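Local coordinates for putative transcriptional regulator, LysR family (Vibrio parahaemolyticus, PDB 3OXN), which probably acts as a LysR-type DNA-binding transcription factor, this chain being its regulatory domain with the periplasmic-binding-protein fold, without the helix-turn-helix part, at residues D58-Q63 with C74-P79; A29-L34 with Y148-A153; F36-I41 with F50-L55. All coordinates share one frame; numbering follows the deposited sequence.

Interaction 1: D58-Q63 with C74-P79; sequences DRLSDQ and CRPTGP
Leu-60 meets Cys-74 and Pro-76 with one methyl apiece. The side chain leaves the first turn of helix 60-65 with CG anti to the backbone N (chi1 172°), which aims the isobutyl fork at the loop that follows strand 71-74. Its CD1 lies 4.1 Å from Cys-74 SG, while CD2 sits 4.0 Å from Pro-76 CB, the leucine and the proline ring crossing obliquely. Cys-74 answers with SG held between its own backbone N and carbonyl carbon (chi1 71°), the setting that turns the sulfur up to the leucine. The contact is apolar and buried, so dispersion and the exclusion of water are its main sources of stability. Behind Leu-60, Arg-59 occupies the N-cap position and its carbonyl O accepts a bond from Gln-63 N (2.7 Å), closing the first turn. The guanidinium of Arg-59 forms a salt bridge with Glu-67 and a long one with Asp-62 (Arg-59 NH2 to Asp-62 OD2, 3.7 Å). Leu-55, just past strand 49-54, packs on both Leu-60 and Cys-74, and Pro-76 rests on Ser-195 and Ile-197, so helix 60-65 packs, through Leu-55, Cys-74 and Pro-76, beside strands 49-54, 71-74 and 194-199 of one sheet.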
ATOM      1  N   ASP A  58      13.583   8.620   1.714  1.00 43.91           N
ATOM      2  CA  ASP A  58      14.685   9.474   2.173  1.00 40.59           C
ATOM      3  C   ASP A  58      15.436   8.786   3.297  1.00 35.19           C
ATOM      4  O   ASP A  58      16.518   9.209   3.686  1.00 34.51           O
ATOM      5  CB  ASP A  58      14.179  10.845   2.619  1.00 40.44           C
ATOM      6  CG  ASP A  58      12.931  11.277   1.858  1.00 51.35           C
ATOM      7  OD1 ASP A  58      13.023  12.183   0.995  1.00 50.66           O
ATOM      8  OD2 ASP A  58      11.856  10.685   2.115  1.00 55.69           O
ATOM      9  N   ARG A  59      14.853   7.703   3.792  1.00 32.96           N
ATOM     10  CA  ARG A  59      15.453   6.922   4.863  1.00 36.01           C
ATOM     11  C   ARG A  59      15.872   5.554   4.357  1.00 33.63           C
ATOM     12  O   ARG A  59      16.041   4.628   5.142  1.00 35.03           O
ATOM     13  CB  ARG A  59      14.464   6.739   6.030  1.00 37.69           C
ATOM     14  CG  ARG A  59      13.761   8.005   6.464  1.00 36.76           C
ATOM     15  CD  ARG A  59      13.315   7.935   7.920  1.00 40.54           C
ATOM     16  NE  ARG A  59      14.398   7.491   8.796  1.00 39.90           N
ATOM     17  CZ  ARG A  59      14.385   6.360   9.498  1.00 39.35           C
ATOM     18  NH1 ARG A  59      13.331   5.547   9.457  1.00 33.87           N
ATOM     19  NH2 ARG A  59      15.423   6.050  10.262  1.00 38.45           N
ATOM     20  N   LEU A  60      16.021   5.428   3.042  1.00 34.87           N
ATOM     21  CA  LEU A  60      16.417   4.170   2.421  1.00 30.99           C
ATOM     22  C   LEU A  60      17.596   3.521   3.147  1.00 32.04           C
ATOM     23  O   LEU A  60      17.527   2.358   3.581  1.00 29.56           O
ATOM     24  CB  LEU A  60      16.782   4.403   0.955  1.00 31.14           C
ATOM     25  CG  LEU A  60      17.395   3.221   0.191  1.00 30.23           C
ATOM     26  CD1 LEU A  60      16.393   2.094   0.059  1.00 27.92           C
ATOM     27  CD2 LEU A  60      17.898   3.654  -1.171  1.00 30.79           C
ATOM     28  N   SER A  61      18.683   4.277   3.259  1.00 31.38           N
ATOM     29  CA  SER A  61      19.905   3.764   3.852  1.00 29.38           C
ATOM     30  C   SER A  61      19.775   3.592   5.357  1.00 33.61           C
ATOM     31  O   SER A  61      20.386   2.695   5.939  1.00 36.26           O
ATOM     32  CB  SER A  61      21.077   4.678   3.535  1.00 28.68           C
ATOM     33  OG  SER A  61      22.266   4.168   4.100  1.00 26.57           O
ATOM     34  N   ASP A  62      18.981   4.443   5.993  1.00 29.97           N
ATOM     35  CA  ASP A  62      18.756   4.291   7.414  1.00 32.85           C
ATOM     36  C   ASP A  62      17.965   3.022   7.659  1.00 33.47           C
ATOM     37  O   ASP A  62      18.141   2.334   8.673  1.00 32.96           O
ATOM     38  CB  ASP A  62      18.008   5.498   7.983  1.00 34.23           C
ATOM     39  CG  ASP A  62      18.937   6.633   8.328  1.00 36.23           C
ATOM     40  OD1 ASP A  62      20.160   6.478   8.094  1.00 35.77           O
ATOM     41  OD2 ASP A  62      18.448   7.676   8.822  1.00 39.03           O
ATOM     42  N   GLN A  63      17.085   2.720   6.718  1.00 32.08           N
ATOM     43  CA  GLN A  63      16.214   1.571   6.849  1.00 32.68           C
ATOM     44  C   GLN A  63      17.000   0.251   6.735  1.00 33.81           C
ATOM     45  O   GLN A  63      16.812  -0.655   7.549  1.00 33.62           O
ATOM     46  CB  GLN A  63      15.061   1.662   5.843  1.00 31.95           C
ATOM     47  CG  GLN A  63      13.711   1.341   6.469  1.00 36.17           C
ATOM     48  CD  GLN A  63      12.539   1.800   5.632  1.00 36.32           C
ATOM     49  OE1 GLN A  63      12.687   2.646   4.741  1.00 35.94           O
ATOM     50  NE2 GLN A  63      11.352   1.252   5.925  1.00 32.66           N
ATOM     51  N   CYS A  74      13.347  -0.644  -4.800  1.00 25.71           N
ATOM     52  CA  CYS A  74      12.780   0.636  -5.176  1.00 26.74           C
ATOM     53  C   CYS A  74      13.581   1.298  -6.276  1.00 28.78           C
ATOM     54  O   CYS A  74      14.462   0.698  -6.860  1.00 27.28           O
ATOM     55  CB  CYS A  74      12.807   1.570  -3.975  1.00 31.75           C
ATOM     56  SG  CYS A  74      14.480   2.124  -3.520  1.00 28.97           S
ATOM     57  N   ARG A  75      13.260   2.560  -6.536  1.00 33.75           N
ATOM     58  CA  ARG A  75      14.103   3.441  -7.333  1.00 31.15           C
ATOM     59  C   ARG A  75      14.777   4.464  -6.415  1.00 33.73           C
ATOM     60  O   ARG A  75      14.186   5.486  -6.087  1.00 36.51           O
ATOM     61  CB  ARG A  75      13.254   4.175  -8.359  1.00 28.81           C
ATOM     62  CG  ARG A  75      14.060   4.784  -9.462  1.00 33.29           C
ATOM     63  CD  ARG A  75      13.267   5.806 -10.248  1.00 34.12           C
ATOM     64  NE  ARG A  75      13.771   7.157 -10.012  1.00 37.93           N
ATOM     65  CZ  ARG A  75      14.721   7.723 -10.747  1.00 36.95           C
ATOM     66  NH1 ARG A  75      15.259   7.053 -11.766  1.00 35.15           N
ATOM     67  NH2 ARG A  75      15.128   8.950 -10.467  1.00 36.42           N
ATOM     68  N   PRO A  76      16.012   4.186  -5.978  1.00 34.54           N
ATOM     69  CA  PRO A  76      16.738   5.149  -5.139  1.00 38.21           C
ATOM     70  C   PRO A  76      16.780   6.532  -5.775  1.00 40.81           C
ATOM     71  O   PRO A  76      17.278   6.667  -6.894  1.00 41.74           O
ATOM     72  CB  PRO A  76      18.153   4.584  -5.098  1.00 35.22           C
ATOM     73  CG  PRO A  76      17.988   3.143  -5.356  1.00 37.91           C
ATOM     74  CD  PRO A  76      16.821   2.999  -6.285  1.00 32.76           C
ATOM     75  N   THR A  77      16.283   7.541  -5.067  1.00 41.51           N
ATOM     76  CA  THR A  77      16.262   8.907  -5.593  1.00 45.83           C
ATOM     77  C   THR A  77      17.674   9.470  -5.796  1.00 44.50           C
ATOM     78  O   THR A  77      17.835  10.643  -6.117  1.00 46.17           O
ATOM     79  CB  THR A  77      15.424   9.879  -4.694  1.00 47.32           C
ATOM     80  OG1 THR A  77      15.851   9.782  -3.324  1.00 46.56           O
ATOM     81  CG2 THR A  77      13.923   9.559  -4.781  1.00 40.71           C
ATOM     82  N   GLY A  78      18.690   8.634  -5.601  1.00 44.21           N
ATOM     83  CA  GLY A  78      20.070   9.045  -5.823  1.00 45.78           C
ATOM     84  C   GLY A  78      21.088   7.943  -5.575  1.00 47.20           C
ATOM     85  O   GLY A  78      20.725   6.830  -5.202  1.00 47.94           O
ATOM     86  N   PRO A  79      22.376   8.251  -5.777  1.00 49.54           N
ATOM     87  CA  PRO A  79      23.484   7.317  -5.533  1.00 48.86           C
ATOM     88  C   PRO A  79      23.420   6.727  -4.128  1.00 48.87           C
ATOM     89  O   PRO A  79      23.178   7.454  -3.169  1.00 44.61           O
ATOM     90  CB  PRO A  79      24.724   8.203  -5.667  1.00 50.77           C
ATOM     91  CG  PRO A  79      24.296   9.331  -6.531  1.00 52.02           C
ATOM     92  CD  PRO A  79      22.849   9.568  -6.234  1.00 53.73           C
TER

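Interaction 2: A29-L34 with Y148-A153; sequences AMQTIL and YHLEAA
Gln-31 and His-149 bring the two backbones closest, with their CA atoms 9.1 Å apart, so side chains must bridge the gap between helix 28-44 and the loop leading into helix 151-156. The helix widens here into a pi-type turn: Ala-29 O accepts from Leu-34 N (3.1 Å) and also from Ile-33 N (3.3 Å). Across from it, residues 148-150 run as loop before a weakly bonded helical turn begins near Glu-151. The domain has the two-lobed fold of periplasmic binding proteins, and this contact spans its lobes, since helix 28-44 packs on the sheet containing strands 20-25 and 49-54 whereas helix 151-156 follows strand 142-146 of the other sheet. In relatives the cleft between such lobes receives the effector.

Gln-31 does most of the reaching. Its chain is extended about the second torsion (chi2 163°), which carries the amide out from the helix to the loop. There OE1 lies 4.4 Å from His-149 CA, a loose approach rather than a close contact. The imidazole of His-149 turns to other partners: ND1 makes a weak hydrogen bond to Asp-27, just ahead of helix 28-44, and the ring meets His-149 of the second subunit with the planes about 70° apart. Selenomethionine Met-30 of that subunit also packs on it, placing the lobe junction beside the dimer interface. On the Leu-150 side, the amide oxygen OE1 of Gln-31 lies 4.2 Å from the methyl CD1 of Leu-150.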
ATOM      1  N   ALA A  29       6.212  -2.106  -6.266  1.00 35.28           N
ATOM      2  CA  ALA A  29       6.983  -3.329  -6.047  1.00 37.81           C
ATOM      3  C   ALA A  29       6.154  -4.376  -5.332  1.00 36.97           C
ATOM      4  O   ALA A  29       6.368  -5.575  -5.505  1.00 36.68           O
ATOM      5  CB  ALA A  29       8.242  -3.031  -5.246  1.00 34.00           C
HETATM    6  N   MSE A  30       5.195  -3.896  -4.549  1.00 34.60           N
HETATM    7  CA  MSE A  30       4.483  -4.707  -3.581  1.00 33.68           C
HETATM    8  C   MSE A  30       3.239  -5.307  -4.186  1.00 36.08           C
HETATM    9  O   MSE A  30       2.603  -6.176  -3.595  1.00 37.79           O
HETATM   10  CB  MSE A  30       4.102  -3.840  -2.380  1.00 36.93           C
HETATM   11  CG  MSE A  30       3.959  -4.627  -1.117  1.00 41.13           C
HETATM   12 SE   MSE A  30       5.568  -5.701  -0.810  1.00 39.20          SE
HETATM   13  CE  MSE A  30       4.683  -7.299  -0.095  1.00 34.47           C
ATOM     14  N   GLN A  31       2.894  -4.827  -5.373  1.00 39.66           N
ATOM     15  CA  GLN A  31       1.688  -5.260  -6.069  1.00 41.23           C
ATOM     16  C   GLN A  31       1.992  -5.997  -7.375  1.00 39.34           C
ATOM     17  O   GLN A  31       1.155  -6.744  -7.878  1.00 40.16           O
ATOM     18  CB  GLN A  31       0.801  -4.047  -6.362  1.00 40.39           C
ATOM     19  CG  GLN A  31      -0.092  -3.630  -5.205  1.00 43.55           C
ATOM     20  CD  GLN A  31      -0.647  -2.223  -5.372  1.00 47.71           C
ATOM     21  OE1 GLN A  31      -1.577  -1.822  -4.666  1.00 54.90           O
ATOM     22  NE2 GLN A  31      -0.070  -1.462  -6.301  1.00 43.23           N
ATOM     23  N   THR A  32       3.182  -5.783  -7.926  1.00 36.88           N
ATOM     24  CA  THR A  32       3.459  -6.242  -9.275  1.00 37.52           C
ATOM     25  C   THR A  32       4.656  -7.159  -9.303  1.00 39.35           C
ATOM     26  O   THR A  32       4.720  -8.073 -10.125  1.00 45.29           O
ATOM     27  CB  THR A  32       3.736  -5.066 -10.237  1.00 37.35           C
ATOM     28  OG1 THR A  32       5.004  -4.493  -9.920  1.00 39.09           O
ATOM     29  CG2 THR A  32       2.669  -3.989 -10.123  1.00 35.04           C
ATOM     30  N   ILE A  33       5.615  -6.917  -8.418  1.00 37.61           N
ATOM     31  CA  ILE A  33       6.842  -7.705  -8.440  1.00 39.02           C
ATOM     32  C   ILE A  33       6.772  -8.887  -7.515  1.00 39.28           C
ATOM     33  O   ILE A  33       6.712 -10.029  -7.950  1.00 44.44           O
ATOM     34  CB  ILE A  33       8.071  -6.909  -7.990  1.00 37.60           C
ATOM     35  CG1 ILE A  33       8.188  -5.595  -8.754  1.00 37.03           C
ATOM     36  CG2 ILE A  33       9.312  -7.751  -8.181  1.00 33.22           C
ATOM     37  CD1 ILE A  33       9.474  -4.863  -8.465  1.00 35.54           C
ATOM     38  N   LEU A  34       6.808  -8.601  -6.225  1.00 38.57           N
ATOM     39  CA  LEU A  34       6.892  -9.642  -5.224  1.00 39.46           C
ATOM     40  C   LEU A  34       5.731 -10.635  -5.258  1.00 39.49           C
ATOM     41  O   LEU A  34       5.959 -11.838  -5.207  1.00 42.60           O
ATOM     42  CB  LEU A  34       7.111  -9.028  -3.839  1.00 39.03           C
ATOM     43  CG  LEU A  34       8.550  -8.501  -3.795  1.00 37.30           C
ATOM     44  CD1 LEU A  34       8.661  -7.163  -3.100  1.00 35.80           C
ATOM     45  CD2 LEU A  34       9.474  -9.529  -3.163  1.00 37.94           C
ATOM     46  N   TYR A 148      -1.276   5.970  -3.104  1.00 39.23           N
ATOM     47  CA  TYR A 148      -0.191   4.992  -3.133  1.00 40.12           C
ATOM     48  C   TYR A 148      -0.690   3.561  -3.219  1.00 42.99           C
ATOM     49  O   TYR A 148      -0.062   2.730  -3.875  1.00 40.79           O
ATOM     50  CB  TYR A 148       0.744   5.170  -1.940  1.00 44.54           C
ATOM     51  CG  TYR A 148       2.001   5.962  -2.257  1.00 47.93           C
ATOM     52  CD1 TYR A 148       3.044   5.385  -2.983  1.00 47.00           C
ATOM     53  CD2 TYR A 148       2.149   7.281  -1.828  1.00 46.49           C
ATOM     54  CE1 TYR A 148       4.203   6.099  -3.272  1.00 45.77           C
ATOM     55  CE2 TYR A 148       3.306   8.001  -2.107  1.00 48.43           C
ATOM     56  CZ  TYR A 148       4.328   7.404  -2.829  1.00 47.48           C
ATOM     57  OH  TYR A 148       5.482   8.114  -3.106  1.00 51.10           O
ATOM     58  N   HIS A 149      -1.805   3.271  -2.550  1.00 41.78           N
ATOM     59  CA  HIS A 149      -2.606   2.118  -2.931  1.00 42.78           C
ATOM     60  C   HIS A 149      -3.545   2.710  -3.959  1.00 43.93           C
ATOM     61  O   HIS A 149      -3.857   3.898  -3.888  1.00 39.03           O
ATOM     62  CB  HIS A 149      -3.387   1.544  -1.750  1.00 42.53           C
ATOM     63  CG  HIS A 149      -2.532   1.240  -0.553  1.00 51.58           C
ATOM     64  ND1 HIS A 149      -1.480   0.359  -0.592  1.00 52.13           N
ATOM     65  CD2 HIS A 149      -2.590   1.706   0.723  1.00 50.05           C
ATOM     66  CE1 HIS A 149      -0.909   0.300   0.604  1.00 49.52           C
ATOM     67  NE2 HIS A 149      -1.566   1.102   1.416  1.00 45.27           N
ATOM     68  N   LEU A 150      -3.971   1.920  -4.937  1.00 43.73           N
ATOM     69  CA  LEU A 150      -4.864   2.461  -5.953  1.00 41.58           C
ATOM     70  C   LEU A 150      -6.361   2.326  -5.658  1.00 44.03           C
ATOM     71  O   LEU A 150      -7.174   2.885  -6.394  1.00 46.54           O
ATOM     72  CB  LEU A 150      -4.549   1.924  -7.356  1.00 43.02           C
ATOM     73  CG  LEU A 150      -4.458   0.434  -7.720  1.00 44.49           C
ATOM     74  CD1 LEU A 150      -5.073  -0.554  -6.700  1.00 41.72           C
ATOM     75  CD2 LEU A 150      -5.104   0.285  -9.088  1.00 39.93           C
ATOM     76  N   GLU A 151      -6.741   1.606  -4.606  1.00 43.14           N
ATOM     77  CA  GLU A 151      -8.161   1.533  -4.257  1.00 42.00           C
ATOM     78  C   GLU A 151      -8.759   2.905  -3.943  1.00 39.95           C
ATOM     79  O   GLU A 151      -9.958   3.027  -3.723  1.00 40.49           O
ATOM     80  CB  GLU A 151      -8.424   0.560  -3.109  1.00 42.90           C
ATOM     81  CG  GLU A 151      -7.172   0.124  -2.371  1.00 51.19           C
ATOM     82  CD  GLU A 151      -6.815  -1.346  -2.610  1.00 53.56           C
ATOM     83  OE1 GLU A 151      -7.711  -2.222  -2.454  1.00 47.34           O
ATOM     84  OE2 GLU A 151      -5.631  -1.613  -2.936  1.00 54.64           O
ATOM     85  N   ALA A 152      -7.923   3.938  -3.939  1.00 41.41           N
ATOM     86  CA  ALA A 152      -8.401   5.305  -3.724  1.00 43.03           C
ATOM     87  C   ALA A 152      -8.819   5.940  -5.045  1.00 40.49           C
ATOM     88  O   ALA A 152      -9.881   6.547  -5.139  1.00 39.88           O
ATOM     89  CB  ALA A 152      -7.332   6.163  -3.025  1.00 40.44           C
ATOM     90  N   ALA A 153      -7.977   5.806  -6.067  1.00 42.38           N
ATOM     91  CA  ALA A 153      -8.353   6.265  -7.399  1.00 40.20           C
ATOM     92  C   ALA A 153      -9.556   5.457  -7.881  1.00 37.80           C
ATOM     93  O   ALA A 153     -10.520   6.029  -8.383  1.00 37.19           O
ATOM     94  CB  ALA A 153      -7.191   6.153  -8.367  1.00 38.51           C
TER

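Interaction 3: F36-I41 with F50-L55; sequences FALPRI and FNFLPL
Leu-38 O receives a weak bond from Ile-41 N (3.1 Å), and the two residues on helix 28-44 both bring their side chains to Phe-50. Leu-38 comes over one face of the ring: its CD2 stands 4.2 Å from the ring centroid of Phe-50, only 23° off the normal, a CH-pi contact offset toward the rim. Ile-41 approaches instead at the edge, near the ring plane, where its CG2 touches CE2 and CZ of Phe-50. This branch is anti to the backbone N (chi1, defined by CG1, is -62°) and the two side chains cross at about a right angle. One face and one edge of the ring are thus each covered by one helix residue. The helix and strand 49-54 belong to a beta-alpha-beta crossover begun by strand 20-25; their local axes run nearly antiparallel (166°) and approach to 12.7 Å, a gap these apolar side chains fill. Leu-38 uses its other methyl on Phe-52, with CD1 4.2 Å from CE2 of that ring. On the far side of the helix from the strand, Arg-40 forms a salt bridge with Glu-218 of helix 206-227. At Phe-50 and Asn-51 the strand pairs in parallel with a strand of the second subunit, continuing the sheet across the dimer.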
ATOM      1  N   PHE A  36       4.319 -11.659  -7.689  1.00 45.66           N
ATOM      2  CA  PHE A  36       4.823 -12.494  -8.761  1.00 45.83           C
ATOM      3  C   PHE A  36       5.939 -13.424  -8.257  1.00 47.02           C
ATOM      4  O   PHE A  36       5.913 -14.637  -8.494  1.00 50.30           O
ATOM      5  CB  PHE A  36       5.325 -11.604  -9.892  1.00 43.23           C
ATOM      6  CG  PHE A  36       5.714 -12.351 -11.130  1.00 51.31           C
ATOM      7  CD1 PHE A  36       4.828 -12.471 -12.193  1.00 55.75           C
ATOM      8  CD2 PHE A  36       6.966 -12.930 -11.238  1.00 51.48           C
ATOM      9  CE1 PHE A  36       5.186 -13.155 -13.341  1.00 56.14           C
ATOM     10  CE2 PHE A  36       7.331 -13.615 -12.383  1.00 53.10           C
ATOM     11  CZ  PHE A  36       6.439 -13.729 -13.435  1.00 55.07           C
ATOM     12  N   ALA A  37       6.908 -12.858  -7.548  1.00 44.09           N
ATOM     13  CA  ALA A  37       8.101 -13.601  -7.147  1.00 42.63           C
ATOM     14  C   ALA A  37       7.913 -14.460  -5.897  1.00 44.71           C
ATOM     15  O   ALA A  37       8.813 -15.204  -5.520  1.00 45.95           O
ATOM     16  CB  ALA A  37       9.279 -12.640  -6.954  1.00 40.42           C
ATOM     17  N   LEU A  38       6.762 -14.357  -5.241  1.00 45.60           N
ATOM     18  CA  LEU A  38       6.579 -15.046  -3.963  1.00 44.00           C
ATOM     19  C   LEU A  38       6.279 -16.555  -4.066  1.00 43.82           C
ATOM     20  O   LEU A  38       6.703 -17.324  -3.218  1.00 43.83           O
ATOM     21  CB  LEU A  38       5.542 -14.331  -3.083  1.00 41.12           C
ATOM     22  CG  LEU A  38       6.046 -13.213  -2.156  1.00 40.39           C
ATOM     23  CD1 LEU A  38       4.909 -12.369  -1.656  1.00 36.11           C
ATOM     24  CD2 LEU A  38       6.825 -13.766  -0.980  1.00 41.44           C
ATOM     25  N   PRO A  39       5.537 -16.985  -5.095  1.00 42.51           N
ATOM     26  CA  PRO A  39       5.216 -18.416  -5.120  1.00 42.97           C
ATOM     27  C   PRO A  39       6.446 -19.304  -5.289  1.00 45.16           C
ATOM     28  O   PRO A  39       6.563 -20.321  -4.605  1.00 44.55           O
ATOM     29  CB  PRO A  39       4.280 -18.537  -6.316  1.00 43.84           C
ATOM     30  CG  PRO A  39       3.648 -17.185  -6.422  1.00 44.24           C
ATOM     31  CD  PRO A  39       4.724 -16.219  -6.054  1.00 42.67           C
ATOM     32  N   ARG A  40       7.358 -18.923  -6.178  1.00 49.14           N
ATOM     33  CA  ARG A  40       8.612 -19.661  -6.318  1.00 48.81           C
ATOM     34  C   ARG A  40       9.494 -19.577  -5.078  1.00 50.07           C
ATOM     35  O   ARG A  40      10.269 -20.486  -4.830  1.00 54.27           O
ATOM     36  CB  ARG A  40       9.399 -19.230  -7.560  1.00 55.73           C
ATOM     37  CG  ARG A  40       9.378 -20.275  -8.693  1.00 67.62           C
ATOM     38  CD  ARG A  40       8.282 -20.013  -9.742  1.00 69.42           C
ATOM     39  NE  ARG A  40       8.838 -19.540 -11.013  1.00 72.92           N
ATOM     40  CZ  ARG A  40       9.309 -20.348 -11.963  1.00 78.00           C
ATOM     41  NH1 ARG A  40       9.286 -21.667 -11.786  1.00 77.83           N
ATOM     42  NH2 ARG A  40       9.801 -19.844 -13.092  1.00 73.52           N
ATOM     43  N   ILE A  41       9.379 -18.495  -4.301  1.00 50.03           N
ATOM     44  CA  ILE A  41      10.160 -18.345  -3.066  1.00 46.95           C
ATOM     45  C   ILE A  41       9.789 -19.408  -2.044  1.00 43.90           C
ATOM     46  O   ILE A  41      10.649 -20.125  -1.546  1.00 43.92           O
ATOM     47  CB  ILE A  41       9.959 -16.960  -2.387  1.00 42.96           C
ATOM     48  CG1 ILE A  41      10.421 -15.821  -3.295  1.00 42.52           C
ATOM     49  CG2 ILE A  41      10.729 -16.898  -1.094  1.00 35.52           C
ATOM     50  CD1 ILE A  41      11.874 -15.907  -3.655  1.00 45.00           C
ATOM     51  N   PHE A  50       8.536 -14.034   5.699  1.00 37.21           N
ATOM     52  CA  PHE A  50       8.721 -12.703   5.112  1.00 35.68           C
ATOM     53  C   PHE A  50       8.151 -11.513   5.887  1.00 33.84           C
ATOM     54  O   PHE A  50       7.056 -11.564   6.445  1.00 31.90           O
ATOM     55  CB  PHE A  50       8.161 -12.672   3.697  1.00 36.68           C
ATOM     56  CG  PHE A  50       9.151 -13.061   2.661  1.00 34.49           C
ATOM     57  CD1 PHE A  50      10.081 -12.147   2.209  1.00 36.90           C
ATOM     58  CD2 PHE A  50       9.164 -14.332   2.148  1.00 35.86           C
ATOM     59  CE1 PHE A  50      10.999 -12.490   1.255  1.00 37.27           C
ATOM     60  CE2 PHE A  50      10.081 -14.685   1.206  1.00 38.03           C
ATOM     61  CZ  PHE A  50      11.000 -13.760   0.752  1.00 38.05           C
ATOM     62  N   ASN A  51       8.907 -10.426   5.883  1.00 32.50           N
ATOM     63  CA  ASN A  51       8.447  -9.196   6.495  1.00 33.54           C
ATOM     64  C   ASN A  51       8.581  -7.990   5.568  1.00 32.58           C
ATOM     65  O   ASN A  51       9.657  -7.410   5.439  1.00 34.65           O
ATOM     66  CB  ASN A  51       9.180  -8.930   7.802  1.00 33.49           C
ATOM     67  CG  ASN A  51       8.422  -7.976   8.692  1.00 37.65           C
ATOM     68  OD1 ASN A  51       7.201  -7.894   8.610  1.00 39.06           O
ATOM     69  ND2 ASN A  51       9.133  -7.246   9.542  1.00 36.98           N
ATOM     70  N   PHE A  52       7.489  -7.613   4.920  1.00 31.35           N
ATOM     71  CA  PHE A  52       7.514  -6.472   4.017  1.00 32.55           C
ATOM     72  C   PHE A  52       7.007  -5.219   4.705  1.00 32.28           C
ATOM     73  O   PHE A  52       5.955  -5.227   5.338  1.00 34.58           O
ATOM     74  CB  PHE A  52       6.661  -6.751   2.796  1.00 30.35           C
ATOM     75  CG  PHE A  52       7.175  -7.864   1.945  1.00 33.55           C
ATOM     76  CD1 PHE A  52       8.219  -7.646   1.057  1.00 32.24           C
ATOM     77  CD2 PHE A  52       6.606  -9.133   2.029  1.00 34.41           C
ATOM     78  CE1 PHE A  52       8.684  -8.667   0.261  1.00 34.52           C
ATOM     79  CE2 PHE A  52       7.059 -10.167   1.248  1.00 33.39           C
ATOM     80  CZ  PHE A  52       8.102  -9.939   0.355  1.00 38.99           C
ATOM     81  N   LEU A  53       7.754  -4.138   4.587  1.00 30.02           N
ATOM     82  CA  LEU A  53       7.299  -2.881   5.158  1.00 34.91           C
ATOM     83  C   LEU A  53       7.532  -1.752   4.188  1.00 31.10           C
ATOM     84  O   LEU A  53       8.355  -1.864   3.295  1.00 29.56           O
ATOM     85  CB  LEU A  53       7.973  -2.600   6.505  1.00 34.03           C
ATOM     86  CG  LEU A  53       9.432  -3.023   6.606  1.00 31.50           C
ATOM     87  CD1 LEU A  53      10.321  -1.970   5.969  1.00 32.07           C
ATOM     88  CD2 LEU A  53       9.797  -3.243   8.053  1.00 30.92           C
ATOM     89  N   PRO A  54       6.773  -0.670   4.348  1.00 34.87           N
ATOM     90  CA  PRO A  54       6.923   0.513   3.501  1.00 33.73           C
ATOM     91  C   PRO A  54       8.334   1.107   3.519  1.00 34.24           C
ATOM     92  O   PRO A  54       8.862   1.481   4.577  1.00 34.82           O
ATOM     93  CB  PRO A  54       5.920   1.494   4.109  1.00 31.35           C
ATOM     94  CG  PRO A  54       4.862   0.614   4.674  1.00 32.67           C
ATOM     95  CD  PRO A  54       5.601  -0.567   5.232  1.00 33.65           C
ATOM     96  N   LEU A  55       8.936   1.178   2.334  1.00 32.16           N
ATOM     97  CA  LEU A  55      10.132   1.977   2.131  1.00 32.43           C
ATOM     98  C   LEU A  55       9.816   3.423   2.484  1.00 36.41           C
ATOM     99  O   LEU A  55       8.787   3.953   2.070  1.00 40.53           O
ATOM    100  CB  LEU A  55      10.555   1.932   0.667  1.00 29.65           C
ATOM    101  CG  LEU A  55      12.051   2.181   0.475  1.00 34.66           C
ATOM    102  CD1 LEU A  55      12.764   0.831   0.328  1.00 30.77           C
ATOM    103  CD2 LEU A  55      12.348   3.094  -0.722  1.00 33.28           C
TER

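From the N terminus, residues 29-34 open interaction 2 at the start of helix 28-44. Residues 36-41, farther along that helix, open interaction 3, which closes at strand 49-54. Residues 58-63 then begin interaction 1, closed by 74-79 just after strand 71-74. Interactions 3 and 1 follow in series, and both nest within the long loop that interaction 2 closes at 148-153 in the other lobe. Short loops thus bind helices to one sheet, while the long one joins the lobes. Interactions 1 and 3 meet through a probable hydrogen bond from Gln-63 NE2 to Pro-54 O; Met-30 and Leu-34 pack on Phe-52, connecting 2 with 3. Interactions 2 and 3 also touch the second subunit.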